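Local coordinates for protein 4-carboxymuconolactone decarboxylase (Sinorhizobium meliloti, PDB 4G9Q) that probably acts as a trimeric lyase of benzoate degradation that decarboxylates 4-carboxymuconolactone, although a peroxiredoxin-like activity is also possible, at residues A210-G215 / T242-Y247; Y95-A100 / S108-T113; E218-H223 / L257-A262; A118-W123 / L205-A210. One frame throughout, in Å; residues are numbered along the deposited sequence.

The four contacts join helices of an all-alpha chain that assembles as a trimer. Contact 2 comes first along the sequence, between helices 93-102 and 107-120; contact 4 then runs from the end of helix 107-120 to helix 200-213 and so bridges the earlier and later carboxymuconolactone decarboxylase regions of the chain. Contacts 1 and 3 alternate within the later region. Helix 200-213 serves both contact 1 and contact 4, whose centres are about 12 Å apart and which share Ala210. Contacts 2 and 3 lie on opposite sides of the chain's centre, about 26 Å between centres, with contact 4 touching both of them. Tyr96 and Tyr247 further tie contact 2 to contact 1 through a probable hydrogen bond between their hydroxyls.

Contact 1: A210-G215 / T242-Y247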
loop_
_atom_site.group_PDB
_atom_site.type_symbol
_atom_site.label_atom_id
_atom_site.label_comp_id
_atom_site.label_asym_id
_atom_site.label_seq_id
_atom_site.Cartn_x
_atom_site.Cartn_y
_atom_site.Cartn_z
ATOM N N ALA A 210 -3.224 5.317 11.571
ATOM C CA ALA A 210 -3.291 5.291 10.111
ATOM C C ALA A 210 -1.925 5.536 9.467
ATOM O O ALA A 210 -1.589 4.903 8.465
ATOM C CB ALA A 210 -4.308 6.303 9.606
ATOM N N LEU A 211 -1.150 6.455 10.048
ATOM C CA LEU A 211 0.181 6.798 9.533
ATOM C C LEU A 211 1.158 5.644 9.692
ATOM O O LEU A 211 1.862 5.281 8.744
ATOM C CB LEU A 211 0.750 8.022 10.264
ATOM C CG LEU A 211 0.051 9.367 10.066
ATOM C CD1 LEU A 211 0.655 10.414 10.996
ATOM C CD2 LEU A 211 0.128 9.815 8.624
ATOM N N ILE A 212 1.199 5.083 10.895
ATOM C CA ILE A 212 2.081 3.950 11.190
ATOM C C ILE A 212 1.740 2.773 10.276
ATOM O O ILE A 212 2.634 2.093 9.765
ATOM C CB ILE A 212 2.015 3.546 12.686
ATOM C CG1 ILE A 212 2.601 4.661 13.565
ATOM C CG2 ILE A 212 2.777 2.239 12.938
ATOM C CD1 ILE A 212 2.245 4.548 15.038
ATOM N N SER A 213 0.443 2.571 10.041
ATOM C CA SER A 213 -0.046 1.400 9.308
ATOM C C SER A 213 0.388 1.330 7.850
ATOM O O SER A 213 0.361 0.254 7.240
ATOM C CB SER A 213 -1.570 1.308 9.410
ATOM O OG SER A 213 -1.932 1.010 10.741
ATOM N N VAL A 214 0.779 2.474 7.297
ATOM C CA VAL A 214 1.241 2.542 5.914
ATOM C C VAL A 214 2.668 3.106 5.815
ATOM O O VAL A 214 3.125 3.476 4.730
ATOM C CB VAL A 214 0.256 3.325 5.005
ATOM C CG1 VAL A 214 -1.119 2.626 4.957
ATOM C CG2 VAL A 214 0.116 4.773 5.460
ATOM N N GLY A 215 3.354 3.168 6.955
ATOM C CA GLY A 215 4.771 3.539 7.001
ATOM C C GLY A 215 5.068 5.002 6.735
ATOM O O GLY A 215 6.184 5.352 6.331
ATOM N N THR A 242 2.922 -1.319 19.287
ATOM C CA THR A 242 2.993 -2.767 19.510
ATOM C C THR A 242 1.804 -3.502 18.876
ATOM O O THR A 242 1.974 -4.524 18.199
ATOM C CB THR A 242 3.117 -3.073 21.014
ATOM O OG1 THR A 242 4.256 -2.378 21.535
ATOM C CG2 THR A 242 3.280 -4.577 21.263
ATOM N N HIS A 243 0.604 -2.962 19.076
ATOM C CA HIS A 243 -0.613 -3.514 18.489
ATOM C C HIS A 243 -0.507 -3.550 16.959
ATOM O O HIS A 243 -0.869 -4.542 16.315
ATOM C CB HIS A 243 -1.812 -2.672 18.940
ATOM C CG HIS A 243 -3.140 -3.288 18.642
ATOM N ND1 HIS A 243 -3.740 -4.206 19.480
ATOM C CD2 HIS A 243 -3.999 -3.099 17.613
ATOM C CE1 HIS A 243 -4.908 -4.561 18.973
ATOM N NE2 HIS A 243 -5.084 -3.908 17.837
ATOM N N LEU A 244 0.031 -2.474 16.394
ATOM C CA LEU A 244 0.142 -2.328 14.949
ATOM C C LEU A 244 1.212 -3.209 14.307
ATOM O O LEU A 244 1.173 -3.430 13.098
ATOM C CB LEU A 244 0.360 -0.860 14.578
ATOM C CG LEU A 244 -0.861 0.032 14.813
ATOM C CD1 LEU A 244 -0.499 1.491 14.560
ATOM C CD2 LEU A 244 -2.031 -0.403 13.934
ATOM N N ALA A 245 2.161 -3.711 15.095
ATOM C CA ALA A 245 3.111 -4.704 14.571
ATOM C C ALA A 245 2.357 -5.908 14.010
ATOM O O ALA A 245 2.739 -6.480 12.985
ATOM C CB ALA A 245 4.082 -5.148 15.651
ATOM N N PHE A 246 1.269 -6.272 14.679
ATOM C CA PHE A 246 0.467 -7.421 14.270
ATOM C C PHE A 246 -0.458 -7.099 13.112
ATOM O O PHE A 246 -0.546 -7.869 12.155
ATOM C CB PHE A 246 -0.298 -7.995 15.469
ATOM C CG PHE A 246 0.606 -8.496 16.557
ATOM C CD1 PHE A 246 0.939 -9.850 16.632
ATOM C CD2 PHE A 246 1.167 -7.614 17.474
ATOM C CE1 PHE A 246 1.795 -10.315 17.619
ATOM C CE2 PHE A 246 2.030 -8.071 18.463
ATOM C CZ PHE A 246 2.346 -9.427 18.534
ATOM N N TYR A 247 -1.121 -5.946 13.180
ATOM C CA TYR A 247 -2.095 -5.567 12.150
ATOM C C TYR A 247 -1.496 -4.943 10.900
ATOM O O TYR A 247 -2.082 -5.042 9.824
ATOM C CB TYR A 247 -3.194 -4.680 12.741
ATOM C CG TYR A 247 -4.166 -5.494 13.558
ATOM C CD1 TYR A 247 -5.204 -6.191 12.939
ATOM C CD2 TYR A 247 -4.018 -5.611 14.943
ATOM C CE1 TYR A 247 -6.090 -6.966 13.680
ATOM C CE2 TYR A 247 -4.897 -6.389 15.695
ATOM C CZ TYR A 247 -5.929 -7.058 15.063
ATOM O OH TYR A 247 -6.802 -7.824 15.808
#
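In the all-alpha carboxymuconolactone decarboxylase fold, Ile212 and Ser213 on the last turn of helix 200-213 receive Leu244 of helix 234-248. The two backbones come closest at Ser213 and Leu244, whose CA atoms are 6.8 Å apart, and the contact buries 137 Å² in total. Leu244 supplies nearly all of its side of the interface, its CD1 resting mainly on Ile212 and its CD2 on Ser213. CD1 of Leu244 lies 3.7 Å from Ile212 CG2 and equally near the CB of that isoleucine, so it rests on the branch point as well as on the methyl. The two side chains cross at about a right angle. In Ile212 the CG2 methyl stands anti to the backbone N (chi1 -67° for CG1), which turns it toward Leu244 CD1, while the other branch packs on Ile220 of helix 220-229.

The second methyl, Leu244 CD2, meets an oxygen: Ser213 OG lies 3.5 Å away, a van der Waals approach. That hydroxyl is bonded within its own helix, to Ala209 O, and can therefore sit against a hydrocarbon surface. Helix 73-86 closes the group from a further direction, with Ala83 against both Ser213 and Leu244 and Val79 against Leu244. Just beyond the contact, helix 200-213 ends in a Schellman motif: Gly215, with phi at 72°, is its C-prime residue, Gln216 N bonds back to Leu211 O, and Gly215 N reaches Ile212 O at 3.1 Å.

Contact 2: Y95-A100 / S108-T113; sequences YYADQA and SEISET
Ala97 and Ile110 mark the closest approach of the backbones, with their CA atoms 7.6 Å apart, where two consecutive helices of the all-alpha fold, 93-102 and 107-120, meet across a short connection. One side chain carries the contact from the second helix. Ile110 projects toward segment 95-100, and its CG1 branch is fully extended (chi2 -180°), so that the terminal methyl CD1 makes all of the approaches.

CD1 settles over a surface built from small residues one turn apart. It is 4.0 Å from Ala100 CB and 4.4 Å from Ala97 CB, and it also lies 3.8 Å from Ala97 O. The short alanine side chains let the methyl come this near the backbone of helix 93-102; the 97 Å² buried is correspondingly modest, and no hydrogen bond crosses between the segments. Helix 130-139 completes the apolar group, with Val133 and Phe137 against Ile110 and Ala136 against Ala97, while Ala100 also packs on Ser77 and Ile81 of helix 73-86.

Within helix 107-120 the hydroxyl of Thr113 turns back on its own backbone. Glu109 O takes two bonds from that residue, on opposite faces of its carbonyl plane: one from Thr113 N, and one from Thr113 OG1 at 2.8 Å, with a C=O...donor angle of 145°.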
loop_
_atom_site.group_PDB
_atom_site.type_symbol
_atom_site.label_atom_id
_atom_site.label_comp_id
_atom_site.label_asym_id
_atom_site.label_seq_id
_atom_site.Cartn_x
_atom_site.Cartn_y
_atom_site.Cartn_z
ATOM N N TYR A 95 -16.557 -7.392 10.865
ATOM C CA TYR A 95 -16.231 -8.005 12.142
ATOM C C TYR A 95 -15.646 -6.984 13.117
ATOM O O TYR A 95 -16.093 -6.884 14.262
ATOM C CB TYR A 95 -15.269 -9.190 11.955
ATOM C CG TYR A 95 -14.764 -9.748 13.262
ATOM C CD1 TYR A 95 -15.535 -10.641 14.008
ATOM C CD2 TYR A 95 -13.518 -9.369 13.768
ATOM C CE1 TYR A 95 -15.071 -11.145 15.221
ATOM C CE2 TYR A 95 -13.052 -9.863 14.968
ATOM C CZ TYR A 95 -13.830 -10.751 15.691
ATOM O OH TYR A 95 -13.360 -11.229 16.885
ATOM N N TYR A 96 -14.656 -6.218 12.660
ATOM C CA TYR A 96 -13.941 -5.324 13.569
ATOM C C TYR A 96 -14.741 -4.111 14.031
ATOM O O TYR A 96 -14.557 -3.652 15.156
ATOM C CB TYR A 96 -12.556 -4.944 13.029
ATOM C CG TYR A 96 -11.529 -6.007 13.359
ATOM C CD1 TYR A 96 -11.048 -6.152 14.659
ATOM C CD2 TYR A 96 -11.074 -6.891 12.384
ATOM C CE1 TYR A 96 -10.119 -7.138 14.977
ATOM C CE2 TYR A 96 -10.145 -7.878 12.692
ATOM C CZ TYR A 96 -9.673 -7.994 13.987
ATOM O OH TYR A 96 -8.759 -8.973 14.296
ATOM N N ALA A 97 -15.641 -3.616 13.181
ATOM C CA ALA A 97 -16.533 -2.522 13.581
ATOM C C ALA A 97 -17.551 -3.014 14.601
ATOM O O ALA A 97 -17.852 -2.309 15.563
ATOM C CB ALA A 97 -17.230 -1.894 12.373
ATOM N N ASP A 98 -18.064 -4.229 14.401
ATOM C CA ASP A 98 -18.965 -4.846 15.375
ATOM C C ASP A 98 -18.265 -4.988 16.726
ATOM O O ASP A 98 -18.829 -4.646 17.764
ATOM C CB ASP A 98 -19.458 -6.214 14.889
ATOM C CG ASP A 98 -20.364 -6.897 15.903
ATOM O OD1 ASP A 98 -21.561 -6.555 15.956
ATOM O OD2 ASP A 98 -19.879 -7.771 16.651
ATOM N N GLN A 99 -17.034 -5.496 16.700
ATOM C CA GLN A 99 -16.243 -5.641 17.920
ATOM C C GLN A 99 -16.002 -4.296 18.587
ATOM O O GLN A 99 -16.042 -4.195 19.812
ATOM C CB GLN A 99 -14.907 -6.324 17.632
ATOM C CG GLN A 99 -14.990 -7.834 17.460
ATOM C CD GLN A 99 -15.461 -8.559 18.712
ATOM O OE1 GLN A 99 -14.925 -8.361 19.806
ATOM N NE2 GLN A 99 -16.468 -9.409 18.551
ATOM N N ALA A 100 -15.754 -3.260 17.784
ATOM C CA ALA A 100 -15.535 -1.918 18.327
ATOM C C ALA A 100 -16.757 -1.431 19.106
ATOM O O ALA A 100 -16.633 -0.901 20.213
ATOM C CB ALA A 100 -15.183 -0.939 17.215
ATOM N N SER A 108 -20.948 7.077 16.446
ATOM C CA SER A 108 -20.528 8.401 15.975
ATOM C C SER A 108 -19.006 8.502 15.848
ATOM O O SER A 108 -18.498 9.220 14.984
ATOM C CB SER A 108 -21.071 9.501 16.892
ATOM O OG SER A 108 -20.585 9.360 18.215
ATOM N N GLU A 109 -18.290 7.777 16.704
ATOM C CA GLU A 109 -16.822 7.757 16.671
ATOM C C GLU A 109 -16.294 6.959 15.471
ATOM O O GLU A 109 -15.315 7.359 14.833
ATOM C CB GLU A 109 -16.266 7.234 17.994
ATOM C CG GLU A 109 -16.449 8.235 19.144
ATOM C CD GLU A 109 -16.108 7.653 20.500
ATOM O OE1 GLU A 109 -16.345 6.447 20.712
ATOM O OE2 GLU A 109 -15.610 8.412 21.362
ATOM N N ILE A 110 -16.959 5.848 15.155
ATOM C CA ILE A 110 -16.635 5.068 13.958
ATOM C C ILE A 110 -16.931 5.915 12.722
ATOM O O ILE A 110 -16.101 6.018 11.818
ATOM C CB ILE A 110 -17.414 3.722 13.914
ATOM C CG1 ILE A 110 -17.007 2.854 15.111
ATOM C CG2 ILE A 110 -17.190 2.997 12.575
ATOM C CD1 ILE A 110 -17.694 1.496 15.186
ATOM N N SER A 111 -18.112 6.530 12.711
ATOM C CA SER A 111 -18.523 7.446 11.652
ATOM C C SER A 111 -17.466 8.523 11.411
ATOM O O SER A 111 -17.061 8.779 10.261
ATOM C CB SER A 111 -19.870 8.084 12.024
ATOM O OG SER A 111 -20.332 8.934 10.996
ATOM N N GLU A 112 -17.005 9.142 12.497
ATOM C CA GLU A 112 -16.028 10.228 12.393
ATOM C C GLU A 112 -14.642 9.736 11.978
ATOM O O GLU A 112 -13.916 10.448 11.283
ATOM C CB GLU A 112 -15.966 11.031 13.699
ATOM C CG GLU A 112 -15.151 12.327 13.611
ATOM C CD GLU A 112 -15.746 13.363 12.666
ATOM O OE1 GLU A 112 -16.889 13.174 12.180
ATOM O OE2 GLU A 112 -15.065 14.376 12.409
ATOM N N THR A 113 -14.284 8.517 12.380
ATOM C CA THR A 113 -12.994 7.941 11.984
ATOM C C THR A 113 -12.918 7.793 10.465
ATOM O O THR A 113 -11.897 8.117 9.846
ATOM C CB THR A 113 -12.744 6.590 12.685
ATOM O OG1 THR A 113 -12.662 6.818 14.094
ATOM C CG2 THR A 113 -11.436 5.950 12.206
#

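Contact 3: E218-H223 / L257-A262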
loop_
_atom_site.group_PDB
_atom_site.type_symbol
_atom_site.label_atom_id
_atom_site.label_comp_id
_atom_site.label_asym_id
_atom_site.label_seq_id
_atom_site.Cartn_x
_atom_site.Cartn_y
_atom_site.Cartn_z
ATOM N N GLU A 218 7.220 10.209 8.083
ATOM C CA GLU A 218 7.513 11.650 7.950
ATOM C C GLU A 218 6.540 12.516 8.758
ATOM O O GLU A 218 6.904 13.600 9.225
ATOM C CB GLU A 218 7.514 12.074 6.469
ATOM C CG GLU A 218 8.133 13.454 6.175
ATOM C CD GLU A 218 8.320 13.732 4.677
ATOM O OE1 GLU A 218 8.711 12.805 3.932
ATOM O OE2 GLU A 218 8.086 14.886 4.243
ATOM N N GLN A 219 5.316 12.025 8.935
ATOM C CA GLN A 219 4.249 12.814 9.547
ATOM C C GLN A 219 3.975 12.418 10.998
ATOM O O GLN A 219 3.170 13.056 11.673
ATOM C CB GLN A 219 2.959 12.730 8.714
ATOM C CG GLN A 219 2.935 13.636 7.472
ATOM C CD GLN A 219 3.651 13.035 6.273
ATOM O OE1 GLN A 219 3.799 11.817 6.166
ATOM N NE2 GLN A 219 4.088 13.893 5.352
ATOM N N ILE A 220 4.656 11.379 11.473
ATOM C CA ILE A 220 4.444 10.879 12.832
ATOM C C ILE A 220 4.931 11.858 13.911
ATOM O O ILE A 220 4.286 11.995 14.946
ATOM C CB ILE A 220 5.062 9.466 13.038
ATOM C CG1 ILE A 220 4.344 8.446 12.149
ATOM C CG2 ILE A 220 4.974 9.036 14.501
ATOM C CD1 ILE A 220 4.941 7.048 12.185
ATOM N N THR A 221 6.045 12.542 13.672
ATOM C CA THR A 221 6.572 13.484 14.676
ATOM C C THR A 221 5.501 14.502 15.084
ATOM O O THR A 221 5.179 14.639 16.270
ATOM C CB THR A 221 7.874 14.179 14.212
ATOM O OG1 THR A 221 8.908 13.197 14.066
ATOM C CG2 THR A 221 8.334 15.232 15.224
ATOM N N PHE A 222 4.936 15.195 14.097
ATOM C CA PHE A 222 3.898 16.187 14.359
ATOM C C PHE A 222 2.704 15.576 15.090
ATOM O O PHE A 222 2.254 16.099 16.116
ATOM C CB PHE A 222 3.450 16.848 13.047
ATOM C CG PHE A 222 2.394 17.905 13.231
ATOM C CD1 PHE A 222 2.752 19.223 13.512
ATOM C CD2 PHE A 222 1.045 17.582 13.127
ATOM C CE1 PHE A 222 1.775 20.202 13.687
ATOM C CE2 PHE A 222 0.059 18.553 13.301
ATOM C CZ PHE A 222 0.427 19.865 13.582
ATOM N N HIS A 223 2.198 14.458 14.574
ATOM C CA HIS A 223 0.968 13.893 15.108
ATOM C C HIS A 223 1.108 13.146 16.426
ATOM O O HIS A 223 0.162 13.103 17.208
ATOM C CB HIS A 223 0.211 13.103 14.036
ATOM C CG HIS A 223 -0.407 13.992 13.003
ATOM N ND1 HIS A 223 -1.530 14.750 13.258
ATOM C CD2 HIS A 223 -0.020 14.302 11.743
ATOM C CE1 HIS A 223 -1.827 15.465 12.186
ATOM N NE2 HIS A 223 -0.922 15.215 11.255
ATOM N N LEU A 257 9.519 3.253 15.678
ATOM C CA LEU A 257 10.277 3.301 16.939
ATOM C C LEU A 257 11.289 4.446 17.072
ATOM O O LEU A 257 11.300 5.117 18.107
ATOM C CB LEU A 257 10.965 1.956 17.221
ATOM C CG LEU A 257 10.085 0.748 17.537
ATOM C CD1 LEU A 257 10.963 -0.483 17.713
ATOM C CD2 LEU A 257 9.246 0.997 18.784
ATOM N N PRO A 258 12.154 4.663 16.055
ATOM C CA PRO A 258 13.089 5.780 16.214
ATOM C C PRO A 258 12.389 7.139 16.251
ATOM O O PRO A 258 12.863 8.050 16.928
ATOM C CB PRO A 258 14.010 5.670 14.989
ATOM C CG PRO A 258 13.354 4.761 14.059
ATOM C CD PRO A 258 12.427 3.885 14.832
ATOM N N VAL A 259 11.269 7.261 15.539
ATOM C CA VAL A 259 10.481 8.495 15.544
ATOM C C VAL A 259 9.893 8.726 16.936
ATOM O O VAL A 259 10.024 9.814 17.501
ATOM C CB VAL A 259 9.352 8.472 14.481
ATOM C CG1 VAL A 259 8.689 9.842 14.382
ATOM C CG2 VAL A 259 9.900 8.056 13.124
ATOM N N ALA A 260 9.257 7.693 17.486
ATOM C CA ALA A 260 8.708 7.747 18.841
ATOM C C ALA A 260 9.782 8.044 19.890
ATOM O O ALA A 260 9.576 8.883 20.774
ATOM C CB ALA A 260 7.983 6.455 19.167
ATOM N N LYS A 261 10.930 7.372 19.776
ATOM C CA LYS A 261 12.055 7.595 20.694
ATOM C C LYS A 261 12.487 9.059 20.694
ATOM O O LYS A 261 12.688 9.652 21.755
ATOM C CB LYS A 261 13.244 6.699 20.326
ATOM C CG LYS A 261 14.430 6.824 21.285
ATOM C CD LYS A 261 15.536 5.847 20.945
ATOM C CE LYS A 261 16.633 5.899 21.998
ATOM N NZ LYS A 261 17.759 5.000 21.646
ATOM N N ALA A 262 12.625 9.629 19.496
ATOM C CA ALA A 262 13.060 11.010 19.339
ATOM C C ALA A 262 12.052 11.979 19.957
ATOM O O ALA A 262 12.437 12.947 20.620
ATOM C CB ALA A 262 13.283 11.327 17.870
HETATM O O HOH W 1 10.612 12.351 15.935
#
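Val259 of helix 250-267 enters between Ile220 and Thr221 at the start of helix 220-229, meeting the isoleucine at about a right angle and the threonine on a slant. A single methyl does the touching. Val259 CG1 stands anti to the backbone N (chi1 -172°), which sets it toward the other helix, 3.8 Å from Ile220 CG2 and 3.9 Å from Ile220 CB. From another direction, roughly at right angles to the line to Ile220 CG2, Thr221 OG1 lies 3.4 Å from Val259 CG1. The backbones are close here, with 6.4 Å between the CA atoms of Thr221 and Val259, just after the kink that Pro258 puts into helix 250-267.

Ile220 is buried, whereas the threonine side is exposed. There a water links the helices: it lies 2.7 Å from Thr221 OG1 and donates to Val259 O at 3.0 Å.

The interface is thus graded from hydrocarbon inside to polar outside. Its direct contacts are all van der Waals, and the polar link is made by water, which gives Thr221 OG1 a polar partner and bonds Val259 O, joining the helices at their exposed edge.

Contact 4: A118-W123 / L205-A210; sequences AYYSGW and LVTIAA
Tyr120 lays one face of its ring against Thr207, whose CG2 methyl stands 4.0 Å above the ring plane, displaced toward the rim, and 4.1 Å from Tyr120 CD1. The threonine methyl is anti to its backbone N (chi1 -53° for OG1), a setting that presents CG2 to the ring and turns OG1 back to Arg203 O; His116 NE2 also bonds that hydroxyl. The tyrosine hydroxyl in turn bonds Trp193 NE1, so both hydroxyls have polar partners beside an apolar meeting of face and methyl. The Tyr120 ring also stacks with that of His116.

One residue on, where helix 107-120 has ended, Ser121 lies beside Ala210. Its OG is 3.8 Å from Ala210 CB, and a water joins the two residues: 2.8 Å from Ser121 OG, it donates to Ala210 O at 3.1 Å.

The centre of the contact lies about 6 Å from the centre of the chain. Helix 178-192 packs on Tyr120 through Leu188 and Leu192, helix 73-86 meets Ser121 at Ala86, and Pro251 of the third subunit touches Tyr120, placing this junction of a helix end with helix 200-213 against the third subunit.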
loop_
_atom_site.group_PDB
_atom_site.type_symbol
_atom_site.label_atom_id
_atom_site.label_comp_id
_atom_site.label_asym_id
_atom_site.label_seq_id
_atom_site.Cartn_x
_atom_site.Cartn_y
_atom_site.Cartn_z
ATOM N N ALA A 118 -10.771 9.803 5.342
ATOM C CA ALA A 118 -10.946 10.246 3.951
ATOM C C ALA A 118 -9.845 11.249 3.608
ATOM O O ALA A 118 -9.251 11.201 2.523
ATOM C CB ALA A 118 -12.318 10.870 3.748
ATOM N N TYR A 119 -9.553 12.134 4.558
ATOM C CA TYR A 119 -8.515 13.142 4.371
ATOM C C TYR A 119 -7.111 12.586 4.581
ATOM O O TYR A 119 -6.200 12.924 3.834
ATOM C CB TYR A 119 -8.744 14.325 5.307
ATOM C CG TYR A 119 -9.981 15.118 4.969
ATOM C CD1 TYR A 119 -9.927 16.178 4.059
ATOM C CD2 TYR A 119 -11.205 14.812 5.560
ATOM C CE1 TYR A 119 -11.076 16.919 3.750
ATOM C CE2 TYR A 119 -12.353 15.537 5.253
ATOM C CZ TYR A 119 -12.282 16.581 4.351
ATOM O OH TYR A 119 -13.419 17.294 4.064
ATOM N N TYR A 120 -6.936 11.737 5.592
ATOM C CA TYR A 120 -5.590 11.281 5.961
ATOM C C TYR A 120 -5.110 10.018 5.262
ATOM O O TYR A 120 -3.898 9.843 5.062
ATOM C CB TYR A 120 -5.415 11.215 7.487
ATOM C CG TYR A 120 -5.087 12.574 8.048
ATOM C CD1 TYR A 120 -3.766 13.013 8.121
ATOM C CD2 TYR A 120 -6.098 13.451 8.452
ATOM C CE1 TYR A 120 -3.452 14.271 8.604
ATOM C CE2 TYR A 120 -5.790 14.718 8.946
ATOM C CZ TYR A 120 -4.469 15.120 9.018
ATOM O OH TYR A 120 -4.144 16.366 9.496
ATOM N N SER A 121 -6.041 9.143 4.892
ATOM C CA SER A 121 -5.699 7.925 4.159
ATOM C C SER A 121 -6.068 8.044 2.683
ATOM O O SER A 121 -5.419 7.442 1.822
ATOM C CB SER A 121 -6.361 6.700 4.787
ATOM O OG SER A 121 -5.921 6.522 6.126
ATOM N N GLY A 122 -7.095 8.829 2.387
ATOM C CA GLY A 122 -7.522 9.025 1.000
ATOM C C GLY A 122 -8.985 8.688 0.823
ATOM O O GLY A 122 -9.518 7.822 1.520
ATOM N N TRP A 123 -9.634 9.371 -0.118
ATOM C CA TRP A 123 -11.080 9.272 -0.278
ATOM C C TRP A 123 -11.537 7.846 -0.557
ATOM O O TRP A 123 -12.533 7.391 0.005
ATOM C CB TRP A 123 -11.561 10.206 -1.391
ATOM C CG TRP A 123 -12.702 11.067 -0.961
ATOM C CD1 TRP A 123 -14.020 10.907 -1.276
ATOM C CD2 TRP A 123 -12.623 12.223 -0.127
ATOM N NE1 TRP A 123 -14.771 11.898 -0.688
ATOM C CE2 TRP A 123 -13.937 12.722 0.021
ATOM C CE3 TRP A 123 -11.566 12.893 0.507
ATOM C CZ2 TRP A 123 -14.228 13.860 0.782
ATOM C CZ3 TRP A 123 -11.853 14.026 1.262
ATOM C CH2 TRP A 123 -13.177 14.496 1.393
ATOM N N LEU A 205 -5.170 9.756 17.997
ATOM C CA LEU A 205 -4.972 8.306 18.070
ATOM C C LEU A 205 -5.210 7.635 16.712
ATOM O O LEU A 205 -4.372 6.866 16.241
ATOM C CB LEU A 205 -5.872 7.685 19.148
ATOM C CG LEU A 205 -5.809 6.163 19.324
ATOM C CD1 LEU A 205 -4.398 5.723 19.707
ATOM C CD2 LEU A 205 -6.819 5.694 20.361
ATOM N N VAL A 206 -6.346 7.926 16.085
ATOM C CA VAL A 206 -6.645 7.328 14.779
ATOM C C VAL A 206 -5.655 7.792 13.702
ATOM O O VAL A 206 -5.286 7.012 12.824
ATOM C CB VAL A 206 -8.129 7.520 14.328
ATOM C CG1 VAL A 206 -9.083 6.747 15.249
ATOM C CG2 VAL A 206 -8.524 8.975 14.261
ATOM N N THR A 207 -5.220 9.051 13.787
ATOM C CA THR A 207 -4.240 9.591 12.845
ATOM C C THR A 207 -2.896 8.868 12.970
ATOM O O THR A 207 -2.357 8.400 11.965
ATOM C CB THR A 207 -4.049 11.117 12.999
ATOM O OG1 THR A 207 -5.327 11.758 12.925
ATOM C CG2 THR A 207 -3.141 11.668 11.897
ATOM N N ILE A 208 -2.362 8.753 14.185
ATOM C CA ILE A 208 -1.070 8.065 14.333
ATOM C C ILE A 208 -1.175 6.600 13.898
ATOM O O ILE A 208 -0.256 6.075 13.267
ATOM C CB ILE A 208 -0.394 8.243 15.740
ATOM C CG1 ILE A 208 -1.227 7.624 16.871
ATOM C CG2 ILE A 208 -0.073 9.737 15.998
ATOM C CD1 ILE A 208 -0.466 7.510 18.202
ATOM N N ALA A 209 -2.315 5.966 14.179
ATOM C CA ALA A 209 -2.526 4.569 13.775
ATOM C C ALA A 209 -2.511 4.425 12.255
ATOM O O ALA A 209 -1.846 3.535 11.713
ATOM C CB ALA A 209 -3.831 4.017 14.364
ATOM N N ALA A 210 -3.224 5.317 11.571
ATOM C CA ALA A 210 -3.291 5.291 10.111
ATOM C C ALA A 210 -1.925 5.536 9.467
ATOM O O ALA A 210 -1.589 4.903 8.465
ATOM C CB ALA A 210 -4.308 6.303 9.606
HETATM O O HOH W 2 -3.141 6.057 6.044
#